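Local coordinates for ulvan Lyase-PL25 (PDB 5UAM), which cleaves ulvan, the sulfated rhamnose- and uronic-acid-containing cell-wall polysaccharide of green seaweeds, as a polysaccharide lyase of family 25 with a beta-propeller fold, at residues Ala183-Trp188 against Cys242-Ala247; Ala217-Tyr222 against Val285-Ala290; Ser236-Val241 against Leu302-Gly307. All blocks are in the same frame, centred on the assembly; numbering follows the deposited sequence.

Contact 1. Residues Ala183-Trp188 against Cys242-Ala247. With ZN (zinc ion), chain D; PO4 (phosphate ion), chain E; EDO (1,2-ethanediol), chain J.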
loop_
_atom_site.group_PDB
_atom_site.type_symbol
_atom_site.label_atom_id
_atom_site.label_comp_id
_atom_site.label_asym_id
_atom_site.label_seq_id
_atom_site.Cartn_x
_atom_site.Cartn_y
_atom_site.Cartn_z
ATOM N N ALA A 183 -6.488 1.002 -15.403
ATOM C CA ALA A 183 -5.053 1.237 -15.535
ATOM C C ALA A 183 -4.750 2.734 -15.401
ATOM O O ALA A 183 -5.484 3.439 -14.711
ATOM C CB ALA A 183 -4.563 0.616 -16.842
ATOM N N HIS A 184 -3.663 3.242 -15.998
ATOM C CA HIS A 184 -3.228 4.610 -15.678
ATOM C C HIS A 184 -4.301 5.651 -15.894
ATOM O O HIS A 184 -4.410 6.616 -15.120
ATOM C CB HIS A 184 -2.066 5.023 -16.549
ATOM C CG HIS A 184 -0.789 4.407 -16.139
ATOM N ND1 HIS A 184 0.432 4.940 -16.486
ATOM C CD2 HIS A 184 -0.536 3.298 -15.415
ATOM C CE1 HIS A 184 1.387 4.171 -15.988
ATOM N NE2 HIS A 184 0.826 3.175 -15.330
ATOM N N ARG A 185 -5.034 5.547 -16.995
ATOM C CA ARG A 185 -5.878 6.642 -17.430
ATOM C C ARG A 185 -7.277 6.383 -16.883
ATOM O O ARG A 185 -8.243 6.141 -17.608
ATOM C CB ARG A 185 -5.801 6.801 -18.943
ATOM C CG ARG A 185 -4.389 7.209 -19.352
ATOM C CD ARG A 185 -4.227 7.466 -20.837
ATOM N NE ARG A 185 -2.977 8.167 -21.087
ATOM C CZ ARG A 185 -2.639 8.703 -22.250
ATOM N NH1 ARG A 185 -3.463 8.623 -23.294
ATOM N NH2 ARG A 185 -1.481 9.331 -22.364
ATOM N N SER A 186 -7.350 6.461 -15.552
ATOM C CA SER A 186 -8.530 6.049 -14.819
ATOM C C SER A 186 -8.713 6.926 -13.596
ATOM O O SER A 186 -7.743 7.408 -13.001
ATOM C CB SER A 186 -8.398 4.605 -14.314
ATOM O OG SER A 186 -8.122 3.702 -15.372
ATOM N N ASP A 187 -9.966 7.096 -13.204
ATOM C CA ASP A 187 -10.237 7.749 -11.932
ATOM C C ASP A 187 -9.851 6.831 -10.777
ATOM O O ASP A 187 -9.827 5.605 -10.900
ATOM C CB ASP A 187 -11.726 8.042 -11.780
ATOM C CG ASP A 187 -12.252 9.139 -12.713
ATOM O OD1 ASP A 187 -11.538 9.681 -13.597
ATOM O OD2 ASP A 187 -13.456 9.451 -12.552
ATOM N N TRP A 188 -9.554 7.437 -9.630
ATOM C CA TRP A 188 -9.512 6.717 -8.360
ATOM C C TRP A 188 -10.871 6.836 -7.702
ATOM O O TRP A 188 -11.510 7.895 -7.769
ATOM C CB TRP A 188 -8.421 7.242 -7.430
ATOM C CG TRP A 188 -7.069 6.761 -7.841
ATOM C CD1 TRP A 188 -6.398 7.113 -8.971
ATOM C CD2 TRP A 188 -6.254 5.808 -7.170
ATOM N NE1 TRP A 188 -5.202 6.452 -9.038
ATOM C CE2 TRP A 188 -5.081 5.658 -7.938
ATOM C CE3 TRP A 188 -6.391 5.080 -5.989
ATOM C CZ2 TRP A 188 -4.042 4.802 -7.555
ATOM C CZ3 TRP A 188 -5.321 4.205 -5.611
ATOM C CH2 TRP A 188 -4.193 4.100 -6.396
ATOM N N CYS A 242 0.949 11.412 -17.383
ATOM C CA CYS A 242 0.791 10.212 -18.194
ATOM C C CYS A 242 0.882 10.621 -19.662
ATOM O O CYS A 242 -0.109 10.972 -20.311
ATOM C CB CYS A 242 -0.504 9.493 -17.843
ATOM S SG CYS A 242 -0.635 7.886 -18.644
ATOM N N TRP A 243 2.097 10.561 -20.195
ATOM C CA TRP A 243 2.392 11.099 -21.516
ATOM C C TRP A 243 1.852 10.200 -22.621
ATOM O O TRP A 243 1.903 8.970 -22.519
ATOM C CB TRP A 243 3.907 11.204 -21.702
ATOM C CG TRP A 243 4.567 12.307 -20.928
ATOM C CD1 TRP A 243 5.272 12.191 -19.755
ATOM C CD2 TRP A 243 4.595 13.692 -21.278
ATOM N NE1 TRP A 243 5.743 13.426 -19.367
ATOM C CE2 TRP A 243 5.336 14.361 -20.281
ATOM C CE3 TRP A 243 4.064 14.435 -22.335
ATOM C CZ2 TRP A 243 5.568 15.740 -20.324
ATOM C CZ3 TRP A 243 4.300 15.804 -22.371
ATOM C CH2 TRP A 243 5.026 16.439 -21.363
ATOM N N ASP A 244 1.353 10.825 -23.687
ATOM C CA ASP A 244 1.042 10.096 -24.906
ATOM C C ASP A 244 2.331 9.545 -25.501
ATOM O O ASP A 244 3.415 10.110 -25.319
ATOM C CB ASP A 244 0.417 11.030 -25.955
ATOM C CG ASP A 244 -0.984 11.493 -25.592
ATOM O OD1 ASP A 244 -1.572 10.990 -24.607
ATOM O OD2 ASP A 244 -1.495 12.371 -26.318
ATOM N N GLY A 245 2.207 8.458 -26.258
ATOM C CA GLY A 245 3.356 7.936 -26.975
ATOM C C GLY A 245 3.993 8.991 -27.855
ATOM O O GLY A 245 3.288 9.763 -28.514
ATOM N N GLY A 246 5.326 9.043 -27.864
ATOM C CA GLY A 246 6.063 9.996 -28.666
ATOM C C GLY A 246 6.051 11.423 -28.163
ATOM O O GLY A 246 6.698 12.280 -28.777
ATOM N N ALA A 247 5.338 11.713 -27.077
ATOM C CA ALA A 247 5.266 13.055 -26.524
ATOM C C ALA A 247 6.449 13.294 -25.589
ATOM O O ALA A 247 7.343 12.459 -25.451
ATOM C CB ALA A 247 3.942 13.247 -25.785
HETATM ZN ZN ZN D . 0.928 6.664 -17.506
HETATM P P PO4 E . 1.021 0.779 -12.867
HETATM O O1 PO4 E . 1.758 1.129 -14.144
HETATM O O2 PO4 E . 0.512 1.998 -12.216
HETATM O O3 PO4 E . 2.049 0.108 -11.987
HETATM O O4 PO4 E . -0.140 -0.139 -13.235
HETATM C C1 EDO J . -14.239 9.513 -16.079
HETATM O O1 EDO J . -13.257 10.524 -15.799
HETATM C C2 EDO J . -14.840 9.751 -17.459
HETATM O O2 EDO J . -13.793 9.719 -18.437
#

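Contact 2. Residues Ala217-Tyr222 against Val285-Ala290. With PO4 (phosphate ion), chain E.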
loop_
_atom_site.group_PDB
_atom_site.type_symbol
_atom_site.label_atom_id
_atom_site.label_comp_id
_atom_site.label_asym_id
_atom_site.label_seq_id
_atom_site.Cartn_x
_atom_site.Cartn_y
_atom_site.Cartn_z
ATOM N N ALA A 217 -0.690 14.813 -22.687
ATOM C CA ALA A 217 -0.650 13.890 -21.565
ATOM C C ALA A 217 -2.016 13.885 -20.899
ATOM O O ALA A 217 -2.873 14.732 -21.175
ATOM C CB ALA A 217 0.434 14.291 -20.562
ATOM N N VAL A 218 -2.202 12.917 -20.009
ATOM C CA VAL A 218 -3.444 12.725 -19.271
ATOM C C VAL A 218 -3.126 12.837 -17.787
ATOM O O VAL A 218 -2.092 12.339 -17.325
ATOM C CB VAL A 218 -4.059 11.347 -19.607
ATOM C CG1 VAL A 218 -5.248 11.022 -18.706
ATOM C CG2 VAL A 218 -4.471 11.306 -21.067
ATOM N N ASP A 219 -4.000 13.517 -17.043
ATOM C CA ASP A 219 -3.880 13.540 -15.593
ATOM C C ASP A 219 -4.104 12.132 -15.047
ATOM O O ASP A 219 -5.102 11.480 -15.366
ATOM C CB ASP A 219 -4.930 14.456 -14.957
ATOM C CG ASP A 219 -4.746 15.930 -15.274
ATOM O OD1 ASP A 219 -3.631 16.405 -15.602
ATOM O OD2 ASP A 219 -5.769 16.639 -15.149
ATOM N N SER A 220 -3.188 11.681 -14.198
ATOM C CA SER A 220 -3.217 10.357 -13.596
ATOM C C SER A 220 -2.688 10.492 -12.178
ATOM O O SER A 220 -2.003 11.465 -11.851
ATOM C CB SER A 220 -2.361 9.413 -14.447
ATOM O OG SER A 220 -2.398 8.073 -14.020
ATOM N N TRP A 221 -3.010 9.510 -11.330
ATOM C CA TRP A 221 -2.770 9.662 -9.897
ATOM C C TRP A 221 -2.353 8.348 -9.249
ATOM O O TRP A 221 -2.642 7.266 -9.752
ATOM C CB TRP A 221 -4.049 10.105 -9.186
ATOM C CG TRP A 221 -4.626 11.378 -9.707
ATOM C CD1 TRP A 221 -5.657 11.526 -10.622
ATOM C CD2 TRP A 221 -4.236 12.702 -9.331
ATOM N NE1 TRP A 221 -5.912 12.857 -10.820
ATOM C CE2 TRP A 221 -5.054 13.602 -10.045
ATOM C CE3 TRP A 221 -3.275 13.216 -8.452
ATOM C CZ2 TRP A 221 -4.940 14.982 -9.903
ATOM C CZ3 TRP A 221 -3.154 14.586 -8.319
ATOM C CH2 TRP A 221 -3.981 15.458 -9.039
ATOM N N TYR A 222 -1.744 8.481 -8.066
ATOM C CA TYR A 222 -1.534 7.346 -7.168
ATOM C C TYR A 222 -1.861 7.799 -5.754
ATOM O O TYR A 222 -1.335 8.813 -5.287
ATOM C CB TYR A 222 -0.080 6.854 -7.219
ATOM C CG TYR A 222 0.275 6.206 -8.536
ATOM C CD1 TYR A 222 0.761 6.980 -9.590
ATOM C CD2 TYR A 222 0.125 4.844 -8.744
ATOM C CE1 TYR A 222 1.068 6.411 -10.814
ATOM C CE2 TYR A 222 0.423 4.268 -9.948
ATOM C CZ TYR A 222 0.934 5.053 -10.991
ATOM O OH TYR A 222 1.235 4.487 -12.207
ATOM N N VAL A 285 -11.840 15.334 -7.467
ATOM C CA VAL A 285 -10.823 16.371 -7.432
ATOM C C VAL A 285 -9.992 16.309 -8.703
ATOM O O VAL A 285 -9.500 15.241 -9.097
ATOM C CB VAL A 285 -9.968 16.231 -6.168
ATOM C CG1 VAL A 285 -8.778 17.201 -6.214
ATOM C CG2 VAL A 285 -10.823 16.456 -4.937
ATOM N N THR A 286 -9.830 17.462 -9.347
ATOM C CA THR A 286 -8.996 17.597 -10.531
ATOM C C THR A 286 -7.608 18.095 -10.150
ATOM O O THR A 286 -7.390 18.648 -9.073
ATOM C CB THR A 286 -9.604 18.622 -11.473
ATOM O OG1 THR A 286 -9.660 19.873 -10.779
ATOM C CG2 THR A 286 -11.002 18.208 -11.913
ATOM N N ARG A 287 -6.680 17.957 -11.092
ATOM C CA ARG A 287 -5.336 18.482 -10.882
ATOM C C ARG A 287 -5.373 19.971 -10.553
ATOM O O ARG A 287 -4.647 20.437 -9.669
ATOM C CB ARG A 287 -4.475 18.223 -12.119
ATOM C CG ARG A 287 -2.996 18.625 -11.929
ATOM C CD ARG A 287 -2.268 18.692 -13.249
ATOM N NE ARG A 287 -2.344 20.022 -13.841
ATOM C CZ ARG A 287 -3.116 20.375 -14.869
ATOM N NH1 ARG A 287 -3.930 19.509 -15.482
ATOM N NH2 ARG A 287 -3.071 21.627 -15.296
ATOM N N GLU A 288 -6.229 20.732 -11.231
ATOM C CA GLU A 288 -6.261 22.174 -11.013
ATOM C C GLU A 288 -6.726 22.500 -9.601
ATOM O O GLU A 288 -6.171 23.386 -8.943
ATOM C CB GLU A 288 -7.168 22.824 -12.060
ATOM C CG GLU A 288 -6.589 22.774 -13.476
ATOM C CD GLU A 288 -6.991 21.545 -14.290
ATOM O OE1 GLU A 288 -7.425 20.529 -13.719
ATOM O OE2 GLU A 288 -6.907 21.630 -15.539
ATOM N N VAL A 289 -7.749 21.801 -9.119
ATOM C CA VAL A 289 -8.193 22.022 -7.752
ATOM C C VAL A 289 -7.150 21.534 -6.767
ATOM O O VAL A 289 -6.923 22.166 -5.728
ATOM C CB VAL A 289 -9.552 21.347 -7.525
ATOM C CG1 VAL A 289 -9.887 21.289 -6.014
ATOM C CG2 VAL A 289 -10.617 22.088 -8.328
ATOM N N ALA A 290 -6.533 20.379 -7.041
ATOM C CA ALA A 290 -5.525 19.853 -6.129
ATOM C C ALA A 290 -4.353 20.822 -5.984
ATOM O O ALA A 290 -3.876 21.082 -4.872
ATOM C CB ALA A 290 -5.038 18.485 -6.612
HETATM P P PO4 E . 1.021 0.779 -12.867
HETATM O O1 PO4 E . 1.758 1.129 -14.144
HETATM O O2 PO4 E . 0.512 1.998 -12.216
HETATM O O3 PO4 E . 2.049 0.108 -11.987
HETATM O O4 PO4 E . -0.140 -0.139 -13.235
HETATM O O HOH W 1 -7.477 15.985 -13.051
#

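Contact 3. Residues Ser236-Val241 against Leu302-Gly307. With ZN (zinc ion), chain D.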
loop_
_atom_site.group_PDB
_atom_site.type_symbol
_atom_site.label_atom_id
_atom_site.label_comp_id
_atom_site.label_asym_id
_atom_site.label_seq_id
_atom_site.Cartn_x
_atom_site.Cartn_y
_atom_site.Cartn_z
ATOM N N SER A 236 -3.296 10.559 0.970
ATOM C CA SER A 236 -2.167 11.248 0.373
ATOM C C SER A 236 -1.977 10.711 -1.033
ATOM O O SER A 236 -2.280 9.551 -1.321
ATOM C CB SER A 236 -0.889 11.099 1.189
ATOM O OG SER A 236 -0.564 9.734 1.349
ATOM N N TYR A 237 -1.498 11.557 -1.925
ATOM C CA TYR A 237 -1.423 11.123 -3.311
ATOM C C TYR A 237 -0.362 11.915 -4.053
ATOM O O TYR A 237 -0.058 13.045 -3.697
ATOM C CB TYR A 237 -2.775 11.237 -4.021
ATOM C CG TYR A 237 -3.568 12.528 -3.890
ATOM C CD1 TYR A 237 -4.293 12.817 -2.731
ATOM C CD2 TYR A 237 -3.684 13.399 -4.963
ATOM C CE1 TYR A 237 -5.071 13.939 -2.646
ATOM C CE2 TYR A 237 -4.461 14.525 -4.882
ATOM C CZ TYR A 237 -5.165 14.794 -3.722
ATOM O OH TYR A 237 -5.970 15.918 -3.663
ATOM N N ASP A 238 0.222 11.288 -5.073
ATOM C CA ASP A 238 1.082 12.002 -6.014
ATOM C C ASP A 238 0.468 11.972 -7.408
ATOM O O ASP A 238 -0.474 11.224 -7.693
ATOM C CB ASP A 238 2.567 11.548 -5.987
ATOM C CG ASP A 238 2.810 10.100 -6.443
ATOM O OD1 ASP A 238 1.937 9.231 -6.331
ATOM O OD2 ASP A 238 3.956 9.823 -6.891
ATOM N N TYR A 239 0.997 12.844 -8.260
ATOM C CA TYR A 239 0.482 13.051 -9.608
ATOM C C TYR A 239 1.384 12.393 -10.644
ATOM O O TYR A 239 2.602 12.584 -10.619
ATOM C CB TYR A 239 0.362 14.540 -9.895
ATOM C CG TYR A 239 -0.061 14.854 -11.313
ATOM C CD1 TYR A 239 -1.382 14.773 -11.691
ATOM C CD2 TYR A 239 0.866 15.280 -12.255
ATOM C CE1 TYR A 239 -1.769 15.074 -12.977
ATOM C CE2 TYR A 239 0.485 15.588 -13.555
ATOM C CZ TYR A 239 -0.842 15.488 -13.905
ATOM O OH TYR A 239 -1.214 15.796 -15.187
ATOM N N HIS A 240 0.778 11.643 -11.557
ATOM C CA HIS A 240 1.472 11.011 -12.676
ATOM C C HIS A 240 1.178 11.806 -13.951
ATOM O O HIS A 240 0.012 11.960 -14.343
ATOM C CB HIS A 240 1.018 9.551 -12.792
ATOM C CG HIS A 240 1.459 8.858 -14.044
ATOM N ND1 HIS A 240 2.756 8.895 -14.508
ATOM C CD2 HIS A 240 0.769 8.091 -14.918
ATOM C CE1 HIS A 240 2.842 8.189 -15.623
ATOM N NE2 HIS A 240 1.650 7.677 -15.888
ATOM N N VAL A 241 2.235 12.334 -14.569
ATOM C CA VAL A 241 2.163 12.924 -15.907
ATOM C C VAL A 241 2.126 11.745 -16.870
ATOM O O VAL A 241 3.161 11.139 -17.151
ATOM C CB VAL A 241 3.367 13.821 -16.211
ATOM C CG1 VAL A 241 3.117 14.593 -17.516
ATOM C CG2 VAL A 241 3.718 14.746 -15.043
ATOM N N LEU A 302 12.128 16.364 -9.066
ATOM C CA LEU A 302 12.272 15.013 -8.547
ATOM C C LEU A 302 11.045 14.184 -8.901
ATOM O O LEU A 302 9.911 14.667 -8.853
ATOM C CB LEU A 302 12.437 15.025 -7.034
ATOM C CG LEU A 302 13.669 15.759 -6.510
ATOM C CD1 LEU A 302 13.653 15.701 -5.004
ATOM C CD2 LEU A 302 14.952 15.171 -7.077
ATOM N N TRP A 303 11.282 12.919 -9.246
ATOM C CA TRP A 303 10.223 11.965 -9.522
ATOM C C TRP A 303 9.833 11.241 -8.236
ATOM O O TRP A 303 10.693 10.848 -7.433
ATOM C CB TRP A 303 10.691 10.937 -10.547
ATOM C CG TRP A 303 10.816 11.456 -11.950
ATOM C CD1 TRP A 303 11.027 12.754 -12.348
ATOM C CD2 TRP A 303 10.722 10.684 -13.158
ATOM N NE1 TRP A 303 11.066 12.824 -13.719
ATOM C CE2 TRP A 303 10.879 11.568 -14.235
ATOM C CE3 TRP A 303 10.513 9.325 -13.426
ATOM C CZ2 TRP A 303 10.852 11.142 -15.563
ATOM C CZ3 TRP A 303 10.488 8.906 -14.745
ATOM C CH2 TRP A 303 10.648 9.809 -15.794
ATOM N N THR A 304 8.531 11.040 -8.051
ATOM C CA THR A 304 7.998 10.510 -6.802
ATOM C C THR A 304 7.477 9.086 -6.932
ATOM O O THR A 304 7.211 8.568 -8.023
ATOM C CB THR A 304 6.872 11.405 -6.266
ATOM O OG1 THR A 304 5.933 11.642 -7.318
ATOM C CG2 THR A 304 7.453 12.723 -5.777
ATOM N N PHE A 305 7.355 8.457 -5.775
ATOM C CA PHE A 305 6.669 7.187 -5.616
ATOM C C PHE A 305 5.994 7.297 -4.267
ATOM O O PHE A 305 6.652 7.576 -3.261
ATOM C CB PHE A 305 7.662 6.014 -5.643
ATOM C CG PHE A 305 7.015 4.651 -5.559
ATOM C CD1 PHE A 305 6.471 4.063 -6.683
ATOM C CD2 PHE A 305 6.979 3.962 -4.356
ATOM C CE1 PHE A 305 5.882 2.803 -6.598
ATOM C CE2 PHE A 305 6.403 2.718 -4.284
ATOM C CZ PHE A 305 5.865 2.154 -5.395
ATOM N N ASN A 306 4.682 7.175 -4.257
ATOM C CA ASN A 306 3.923 7.531 -3.075
ATOM C C ASN A 306 4.237 6.611 -1.894
ATOM O O ASN A 306 4.682 5.460 -2.041
ATOM C CB ASN A 306 2.431 7.515 -3.396
ATOM C CG ASN A 306 1.628 8.317 -2.436
ATOM O OD1 ASN A 306 2.088 9.309 -1.899
ATOM N ND2 ASN A 306 0.390 7.888 -2.219
ATOM N N GLY A 307 3.997 7.146 -0.702
ATOM C CA GLY A 307 4.184 6.440 0.546
ATOM C C GLY A 307 2.873 6.316 1.279
ATOM O O GLY A 307 1.978 5.646 0.779
HETATM ZN ZN ZN D . 0.928 6.664 -17.506
HETATM O O HOH W 2 2.080 9.735 0.755
#

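Contact 1. Residues Ala183-Trp188 against Cys242-Ala247
The His184 imidazole meets the SG of Cys242 and a phosphate oxygen at its edge, both near the ring plane, while the Arg185 guanidinium takes SG and the end of Asp244 at its own edge. Zinc joins the first pair: it is bound by His184 ND1 at 2.1 Å and by Cys242 SG at 2.3 Å, and His240 and His254 complete the site. The other ring nitrogen, His184 NE2, donates to O1 of the phosphate ion at 2.5 Å, almost straight at 166°. Metal on one nitrogen and an anion on the other leave this imidazole little freedom to turn.

Arg185 grips Cys242 side-on with two nitrogens. Its chain runs extended from CG to NE, and NE points in plane at the thiolate sulfur, NE to SG 3.4 Å with an N-H...S angle of 166°. NH2 reaches the backbone of the same residue, 3.0 Å from Cys242 O and well above the carbonyl plane. Further on, the same NH2 forms a salt bridge with Asp244 OD1 at 2.8 Å, using the anti lone pair of that oxygen, and NH1 adds a weak bond to OD1. The two side chains cross at about a right angle, their flat ends 53° apart. Asp244 OD2 has a second cationic partner in Arg211.

The loop 183-188 is thereby fastened to the end of strand 232-243 by metal and charge. Arginine donating to a metal-bound sulfur would probably ease the negative charge of the thiolate, and zinc on ND1 is likely to make the NE2 proton a stronger donor. His184 is probably also a substrate-binding residue, consistent with the zinc holding its ring with NE2 turned to the phosphate, an anion probably from the crystallisation liquor and bound also by His99, His119, Arg180 and Tyr222.

Contact 2. Residues Ala217-Tyr222 against Val285-Ala290
Asp219 and Arg287 form a salt bridge, with NH1 of the arginine 3.1 Å from OD1 of the aspartate on its syn lone pair. A second, weak bond runs from Arg287 NH1 to Asp219 OD2, so one nitrogen serves both oxygens. The side chains cross at about a right angle with carboxylate and guanidinium 61° apart; the arginine chain bends at chi3 (90°), which swings NE aside while CD stays 3.6 Å from Asp219 OD1. A water adds a second link, donating to Asp219 OD2 at 2.8 Å and accepting from the backbone Arg287 N at 2.9 Å. Lys210 pairs with both Asp219 OD2 and Glu288 OE1, and its charge probably offsets the repulsion between these two acids, whose oxygens OD2 and OE1 lie 4.5 Å apart. Tyr239 OH is hydrogen-bonded to Asp219 OD1.

The contact lays the start of helix 287-293, in a chain poor in helix, against strand 217-227 of the propeller. Thr286 is the N-cap: its OG1 accepts from Val289 N at 3.2 Å, which holds the first turn in shape where it meets the strand.

Two residues along the strand from Asp219, the six-membered part of the Trp221 indole packs on this turn. CZ2 comes 3.6 Å from Arg287 N, which lies at the ring edge, and CH2 reaches Ala290 CB at 4.0 Å. Trp221 NE1 is bonded to Lys208 O, and Tyr239 meets the indole edge-to-face. Tyr222, next in sequence, instead sends OH to phosphate O2.

Contact 3. Residues Ser236-Val241 against Leu302-Gly307
Asp238 runs alongside both Thr304 and Asn306 of the facing strand, pointing the opposite way, and its carboxylate touches both. Its CG sits between the backbone N and the carbonyl carbon (chi1 65°). From there OD2 accepts from Thr304 OG1 at 2.7 Å through its anti lone pair, while OD1 rests on Asn306 CB at 3.4 Å. Carboxylate and amide planes are only 22° apart. The amide continues toward Ser236: Asn306 CG lies anti to its own backbone N, and ND2 donates to Ser236 O, 3.3 Å away, from above the carbonyl plane. A water beside this bond lies 2.7 Å from Ser236 OG and donates to Asn306 OD1. Arg258 forms a salt bridge with Asp238 OD2, which is thus shared by a hydroxyl and a cation.

An alanine in place of Asp238 would probably leave the Thr304 hydroxyl without its acceptor and Arg258 without this counterion.

The strands run nearly antiparallel, at 154° with axes 6.8 Å apart, yet the bonds between them all use a side chain, and they belong to different sheets. This is consistent with the face-to-face packing of neighbouring blades in the beta-propeller, here beside the strand that carries His240, whose NE2 binds the zinc ion at 2.0 Å.

How the contacts relate
From the N terminus, the chain first supplies 183-188, then 217-222, 236-241 and 242-247, and later 285-290 and 302-307. Contact 1 closes a loop of 53 residues, contact 2 one of 62 and contact 3 one of 60. None nests in another: every pair crosses. Strands 217-227 and 232-243 are antiparallel neighbours in one sheet, and they link all three contacts. Contact 1 fastens a loop to the end of strand 232-243, contact 2 brings helix 287-293 to strand 217-227, and contact 3 joins strand 232-243 to the sheet that begins with 303-311. Contacts 1 and 3 share the zinc ion, contacts 1 and 2 the phosphate.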